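PDB 2P3P: hypothetical protein from Porphyromonas gingivalis W83, which is of unknown function, belongs to the DUF3256 family and can bind a magnesium ion. Local coordinates for residues 16-20 with 32-36; 42-48 with 62-68. One frame throughout, in Å; residues are numbered along the deposited sequence.

Overall arrangement
Interactions 1 and 2 follow one another along the chain and lie on the same side of its centre, their own centres about 14 Å apart. Interaction 1 joins the end of helix 11-18 to helix 29-39; interaction 2 holds the loop and first strand that come next, 42-48, against the turn between strands 58-64 and 67-72. The two touch through Phe16 on Leu63 and Ile68, and through Leu35 on Leu63, so the helix pair and the first strands of the seven-stranded antiparallel sheet share one apolar layer. Together they build the N-terminal corner of the fold, away from the magnesium site at Ser149.

Interaction 1: 16-20 with 32-36; sequences FLAMP and RNDLC
Leu17, near the end of helix 11-18, and Asn33 in helix 29-39 mark the nearest approach of the two backbones, with their CA atoms 6.2 Å apart. Arg32 makes the largest single contribution: its chain leaves its helix toward 16-20 and bends at chi2 and chi3 to bring the guanidinium to the carbonyls of Phe16 and Met19. NH2 donates to Met19 O over 2.8 Å, meeting the oxygen from above the carbonyl plane, 41° out of it. NH1 adds a weak bond to that same Met19 O at 2.9 Å, and another weak one to Phe16 O at 2.8 Å. One side chain thus links Phe16 O of the helix with Met19 O of the loop that follows; the nearby helix end would probably favour its positive charge. Met19, a selenomethionine, bends at its last torsion and lays its CE methyl over one face of the guanidinium, 3.3 Å from Arg32 NE. The helix pair packs on one face of the seven-stranded sheet, over its first strands: Phe16 and Leu35 both rest on Phe61 and Leu63 of strand 58-64, and Phe16, with Met19 of the following loop, meets Met80 of strand 77-84. The Phe16 ring, swung anti to its own backbone N (chi1 -172°), receives Arg32 CD over one face, a CH-pi contact with CD 3.8 Å from the Phe16 ring centroid. Ring and guanidinium planes are inclined by 57°, and any cation-pi attraction is weak at that distance. At the rim of the same ring Cys36 SG makes a sulfur-aromatic contact, 3.6 Å from Phe16 CD2. Leu17 CD2 presses on Cys36 CB at 3.4 Å, tighter than usual for two carbons.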
loop_
_atom_site.group_PDB
_atom_site.type_symbol
_atom_site.label_atom_id
_atom_site.label_comp_id
_atom_site.label_asym_id
_atom_site.label_seq_id
_atom_site.Cartn_x
_atom_site.Cartn_y
_atom_site.Cartn_z
ATOM N N PHE A 16 8.267 6.366 13.549
ATOM C CA PHE A 16 8.083 7.516 12.669
ATOM C C PHE A 16 9.007 8.670 13.022
ATOM O O PHE A 16 9.610 9.329 12.142
ATOM C CB PHE A 16 6.644 8.013 12.744
ATOM C CG PHE A 16 6.320 9.054 11.739
ATOM C CD1 PHE A 16 6.398 8.776 10.400
ATOM C CD2 PHE A 16 5.851 10.311 12.135
ATOM C CE1 PHE A 16 6.054 9.722 9.447
ATOM C CE2 PHE A 16 5.494 11.252 11.183
ATOM C CZ PHE A 16 5.615 10.963 9.843
ATOM N N LEU A 17 9.132 8.956 14.312
ATOM C CA LEU A 17 9.965 10.054 14.748
ATOM C C LEU A 17 11.456 9.756 14.426
ATOM O O LEU A 17 12.205 10.662 14.055
ATOM C CB LEU A 17 9.802 10.270 16.243
ATOM C CG LEU A 17 8.512 10.914 16.742
ATOM C CD1 LEU A 17 8.434 10.800 18.254
ATOM C CD2 LEU A 17 8.456 12.391 16.334
ATOM N N ALA A 18 11.867 8.504 14.598
ATOM C CA ALA A 18 13.272 8.087 14.349
ATOM C C ALA A 18 13.578 7.562 12.939
ATOM O O ALA A 18 14.689 7.089 12.659
ATOM C CB ALA A 18 13.684 7.053 15.389
HETATM N N MSE A 19 12.617 7.636 12.029
HETATM C CA MSE A 19 12.834 7.194 10.644
HETATM C C MSE A 19 13.888 8.118 10.001
HETATM O O MSE A 19 13.772 9.328 10.096
HETATM C CB MSE A 19 11.510 7.279 9.886
HETATM C CG MSE A 19 11.536 6.812 8.436
HETATM SE SE MSE A 19 9.767 7.045 7.654
HETATM C CE MSE A 19 9.724 8.980 7.784
ATOM N N PRO A 20 14.950 7.552 9.399
ATOM C CA PRO A 20 15.930 8.406 8.739
ATOM C C PRO A 20 15.253 9.158 7.577
ATOM O O PRO A 20 14.424 8.593 6.825
ATOM C CB PRO A 20 16.966 7.412 8.178
ATOM C CG PRO A 20 16.829 6.141 9.017
ATOM C CD PRO A 20 15.311 6.115 9.349
ATOM N N ARG A 32 9.447 16.978 9.861
ATOM C CA ARG A 32 8.788 15.839 10.487
ATOM C C ARG A 32 8.719 15.930 12.013
ATOM O O ARG A 32 7.645 15.751 12.619
ATOM C CB ARG A 32 9.485 14.542 10.093
ATOM C CG ARG A 32 8.839 13.295 10.678
ATOM C CD ARG A 32 8.969 12.031 9.821
ATOM N NE ARG A 32 10.242 11.939 9.100
ATOM C CZ ARG A 32 11.377 11.433 9.570
ATOM N NH1 ARG A 32 11.466 10.951 10.815
ATOM N NH2 ARG A 32 12.452 11.440 8.778
ATOM N N ASN A 33 9.849 16.206 12.639
ATOM C CA ASN A 33 9.865 16.227 14.087
ATOM C C ASN A 33 9.162 17.492 14.621
ATOM O O ASN A 33 8.583 17.455 15.700
ATOM C CB ASN A 33 11.271 15.942 14.646
ATOM C CG ASN A 33 11.462 14.452 14.993
ATOM O OD1 ASN A 33 11.555 13.588 14.100
ATOM N ND2 ASN A 33 11.435 14.149 16.293
ATOM N N ASP A 34 9.118 18.566 13.828
ATOM C CA ASP A 34 8.311 19.765 14.184
ATOM C C ASP A 34 6.784 19.482 14.002
ATOM O O ASP A 34 5.981 19.859 14.846
ATOM C CB ASP A 34 8.766 21.050 13.431
ATOM C CG ASP A 34 10.190 21.566 13.845
ATOM O OD1 ASP A 34 10.742 21.217 14.921
ATOM O OD2 ASP A 34 10.782 22.361 13.079
ATOM N N LEU A 35 6.392 18.774 12.941
ATOM C CA LEU A 35 4.992 18.330 12.752
ATOM C C LEU A 35 4.477 17.490 13.912
ATOM O O LEU A 35 3.369 17.665 14.405
ATOM C CB LEU A 35 4.878 17.475 11.475
ATOM C CG LEU A 35 3.666 16.524 11.308
ATOM C CD1 LEU A 35 2.519 17.228 10.583
ATOM C CD2 LEU A 35 4.073 15.272 10.510
ATOM N N CYS A 36 5.270 16.501 14.280
ATOM C CA CYS A 36 4.936 15.651 15.409
ATOM C C CYS A 36 4.860 16.432 16.729
ATOM O O CYS A 36 3.978 16.157 17.532
ATOM C CB CYS A 36 5.952 14.529 15.528
ATOM S SG CYS A 36 5.726 13.291 14.232
#

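Interaction 2: 42-48 with 62-68; sequences LSGFTHT and LLNRNFI
The antiparallel hairpin of strands 47-52 and 58-64 starts here, where the edge strand of the seven-stranded sheet enters from the loop 42-46. His47 and Leu63 form a hydrogen-bonded pair, with His47 N to Leu63 O and Leu63 N to His47 O both 2.8 Å; their side chains lie side by side on the face on which helices 11-18 and 29-39 pack. Thr48 and Leu62, the next, non-hydrogen-bonded pair, point to the opposite face, where the methyl of Thr46 also meets Leu62 CB. On the N-terminal side of Thr46 the loop draws away from strand 58-64, and one water bridges the two, accepting from Ser43 N and donating to Phe45 O and Leu63 O. The backbones meet again where Arg65 N donates to Ser43 O at 2.8 Å. Asn64 grips the loop with its amide, which the first torsion (chi1 -179°) carries toward 42-48. Its ND2 gives a nearly straight bond (162°) to Thr46 OG1, 3.0 Å away and close to the amide plane, and a weak one to Gly44 O at 3.2 Å. The other end of that amide is held too: Asn64 OD1 accepts from Asn66 N at 2.9 Å, in the carbonyl plane and on a lone pair, an Asx turn that helps fix the group in rotation. Ser43 OG accepts from Phe45 N, an ST turn. On the helix-packed face Leu42 CD2 packs on Leu63 CB at 3.8 Å, and its CD1 reaches Ile68 CD1. The backbone hydrogen bonds Asn64 N to Phe67 O and Phe67 N to Asn64 O close a two-residue hairpin turn through Arg65 and Asn66, one link in an up-and-down antiparallel meander.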
loop_
_atom_site.group_PDB
_atom_site.type_symbol
_atom_site.label_atom_id
_atom_site.label_comp_id
_atom_site.label_asym_id
_atom_site.label_seq_id
_atom_site.Cartn_x
_atom_site.Cartn_y
_atom_site.Cartn_z
ATOM N N LEU A 42 0.562 10.705 19.233
ATOM C CA LEU A 42 -0.447 10.069 18.375
ATOM C C LEU A 42 -1.386 9.171 19.175
ATOM O O LEU A 42 -0.945 8.353 19.967
ATOM C CB LEU A 42 0.240 9.237 17.303
ATOM C CG LEU A 42 1.365 9.944 16.524
ATOM C CD1 LEU A 42 1.681 9.176 15.227
ATOM C CD2 LEU A 42 1.044 11.406 16.273
ATOM N N SER A 43 -2.686 9.333 18.933
ATOM C CA SER A 43 -3.718 8.632 19.701
ATOM C C SER A 43 -4.670 7.914 18.768
ATOM O O SER A 43 -4.421 7.795 17.567
ATOM C CB SER A 43 -4.511 9.622 20.540
ATOM O OG SER A 43 -5.331 10.442 19.700
ATOM N N GLY A 44 -5.814 7.479 19.300
ATOM C CA GLY A 44 -6.842 6.879 18.466
ATOM C C GLY A 44 -7.630 7.852 17.605
ATOM O O GLY A 44 -8.429 7.429 16.743
ATOM N N PHE A 45 -7.407 9.153 17.853
ATOM C CA PHE A 45 -8.038 10.241 17.133
ATOM C C PHE A 45 -7.023 10.692 16.107
ATOM O O PHE A 45 -5.972 11.304 16.428
ATOM C CB PHE A 45 -8.439 11.357 18.061
ATOM C CG PHE A 45 -9.459 10.940 19.076
ATOM C CD1 PHE A 45 -10.760 10.779 18.707
ATOM C CD2 PHE A 45 -9.080 10.658 20.380
ATOM C CE1 PHE A 45 -11.690 10.434 19.616
ATOM C CE2 PHE A 45 -10.014 10.255 21.306
ATOM C CZ PHE A 45 -11.324 10.120 20.919
ATOM N N THR A 46 -7.313 10.317 14.867
ATOM C CA THR A 46 -6.463 10.700 13.771
ATOM C C THR A 46 -6.271 12.214 13.718
ATOM O O THR A 46 -7.260 12.998 13.786
ATOM C CB THR A 46 -7.098 10.187 12.473
ATOM O OG1 THR A 46 -7.247 8.759 12.590
ATOM C CG2 THR A 46 -6.268 10.587 11.273
ATOM N N HIS A 47 -5.007 12.627 13.622
ATOM C CA HIS A 47 -4.630 14.046 13.554
ATOM C C HIS A 47 -4.235 14.390 12.129
ATOM O O HIS A 47 -3.358 13.746 11.573
ATOM C CB HIS A 47 -3.498 14.362 14.525
ATOM C CG HIS A 47 -2.960 15.746 14.390
ATOM N ND1 HIS A 47 -3.650 16.841 14.857
ATOM C CD2 HIS A 47 -1.831 16.219 13.821
ATOM C CE1 HIS A 47 -2.937 17.930 14.622
ATOM N NE2 HIS A 47 -1.839 17.583 13.979
ATOM N N THR A 48 -4.951 15.366 11.540
ATOM C CA THR A 48 -4.681 15.834 10.186
ATOM C C THR A 48 -3.784 17.078 10.153
ATOM O O THR A 48 -3.985 18.040 10.891
ATOM C CB THR A 48 -6.012 16.110 9.438
ATOM O OG1 THR A 48 -6.637 17.292 9.952
ATOM C CG2 THR A 48 -6.939 14.954 9.620
ATOM N N LEU A 62 -2.152 12.033 7.831
ATOM C CA LEU A 62 -3.060 11.522 8.826
ATOM C C LEU A 62 -2.217 10.737 9.821
ATOM O O LEU A 62 -1.607 9.754 9.451
ATOM C CB LEU A 62 -4.123 10.610 8.215
ATOM C CG LEU A 62 -5.074 11.290 7.227
ATOM C CD1 LEU A 62 -6.070 10.259 6.720
ATOM C CD2 LEU A 62 -5.777 12.478 7.859
ATOM N N LEU A 63 -2.174 11.224 11.060
ATOM C CA LEU A 63 -1.344 10.670 12.128
ATOM C C LEU A 63 -2.234 10.019 13.192
ATOM O O LEU A 63 -2.941 10.702 13.900
ATOM C CB LEU A 63 -0.470 11.757 12.766
ATOM C CG LEU A 63 0.463 12.520 11.811
ATOM C CD1 LEU A 63 1.092 13.695 12.566
ATOM C CD2 LEU A 63 1.563 11.648 11.213
ATOM N N ASN A 64 -2.166 8.696 13.278
ATOM C CA ASN A 64 -2.908 7.928 14.261
ATOM C C ASN A 64 -1.920 6.958 14.966
ATOM O O ASN A 64 -0.906 6.580 14.404
ATOM C CB ASN A 64 -4.075 7.211 13.529
ATOM C CG ASN A 64 -4.962 6.389 14.453
ATOM O OD1 ASN A 64 -4.518 5.399 15.047
ATOM N ND2 ASN A 64 -6.236 6.774 14.546
ATOM N N ARG A 65 -2.226 6.611 16.217
ATOM C CA ARG A 65 -1.379 5.699 17.008
ATOM C C ARG A 65 -1.130 4.370 16.304
ATOM O O ARG A 65 -0.099 3.717 16.543
ATOM C CB ARG A 65 -1.993 5.437 18.398
ATOM C CG ARG A 65 -1.031 4.750 19.379
ATOM C CD ARG A 65 -1.742 4.160 20.579
ATOM N NE ARG A 65 -0.797 3.629 21.564
ATOM C CZ ARG A 65 -0.105 4.379 22.413
ATOM N NH1 ARG A 65 -0.275 5.699 22.446
ATOM N NH2 ARG A 65 0.722 3.799 23.278
ATOM N N ASN A 66 -2.088 3.952 15.481
ATOM C CA ASN A 66 -1.993 2.687 14.760
ATOM C C ASN A 66 -1.782 2.735 13.263
ATOM O O ASN A 66 -1.601 1.685 12.654
ATOM C CB ASN A 66 -3.198 1.820 15.090
ATOM C CG ASN A 66 -3.238 1.465 16.564
ATOM O OD1 ASN A 66 -4.246 1.678 17.227
ATOM N ND2 ASN A 66 -2.127 0.944 17.082
ATOM N N PHE A 67 -1.760 3.917 12.675
ATOM C CA PHE A 67 -1.405 4.029 11.250
ATOM C C PHE A 67 -1.080 5.496 10.901
ATOM O O PHE A 67 -1.589 6.436 11.548
ATOM C CB PHE A 67 -2.577 3.542 10.384
ATOM C CG PHE A 67 -3.816 4.421 10.493
ATOM C CD1 PHE A 67 -3.979 5.510 9.641
ATOM C CD2 PHE A 67 -4.811 4.146 11.412
ATOM C CE1 PHE A 67 -5.069 6.328 9.741
ATOM C CE2 PHE A 67 -5.949 5.014 11.509
ATOM C CZ PHE A 67 -6.054 6.065 10.679
ATOM N N ILE A 68 -0.236 5.679 9.890
ATOM C CA ILE A 68 0.062 6.979 9.318
ATOM C C ILE A 68 -0.205 6.882 7.802
ATOM O O ILE A 68 0.278 5.956 7.141
ATOM C CB ILE A 68 1.537 7.366 9.587
ATOM C CG1 ILE A 68 1.716 7.614 11.103
ATOM C CG2 ILE A 68 1.977 8.530 8.690
ATOM C CD1 ILE A 68 3.106 7.711 11.534
HETATM O O HOH W 1 -3.356 11.086 16.777
#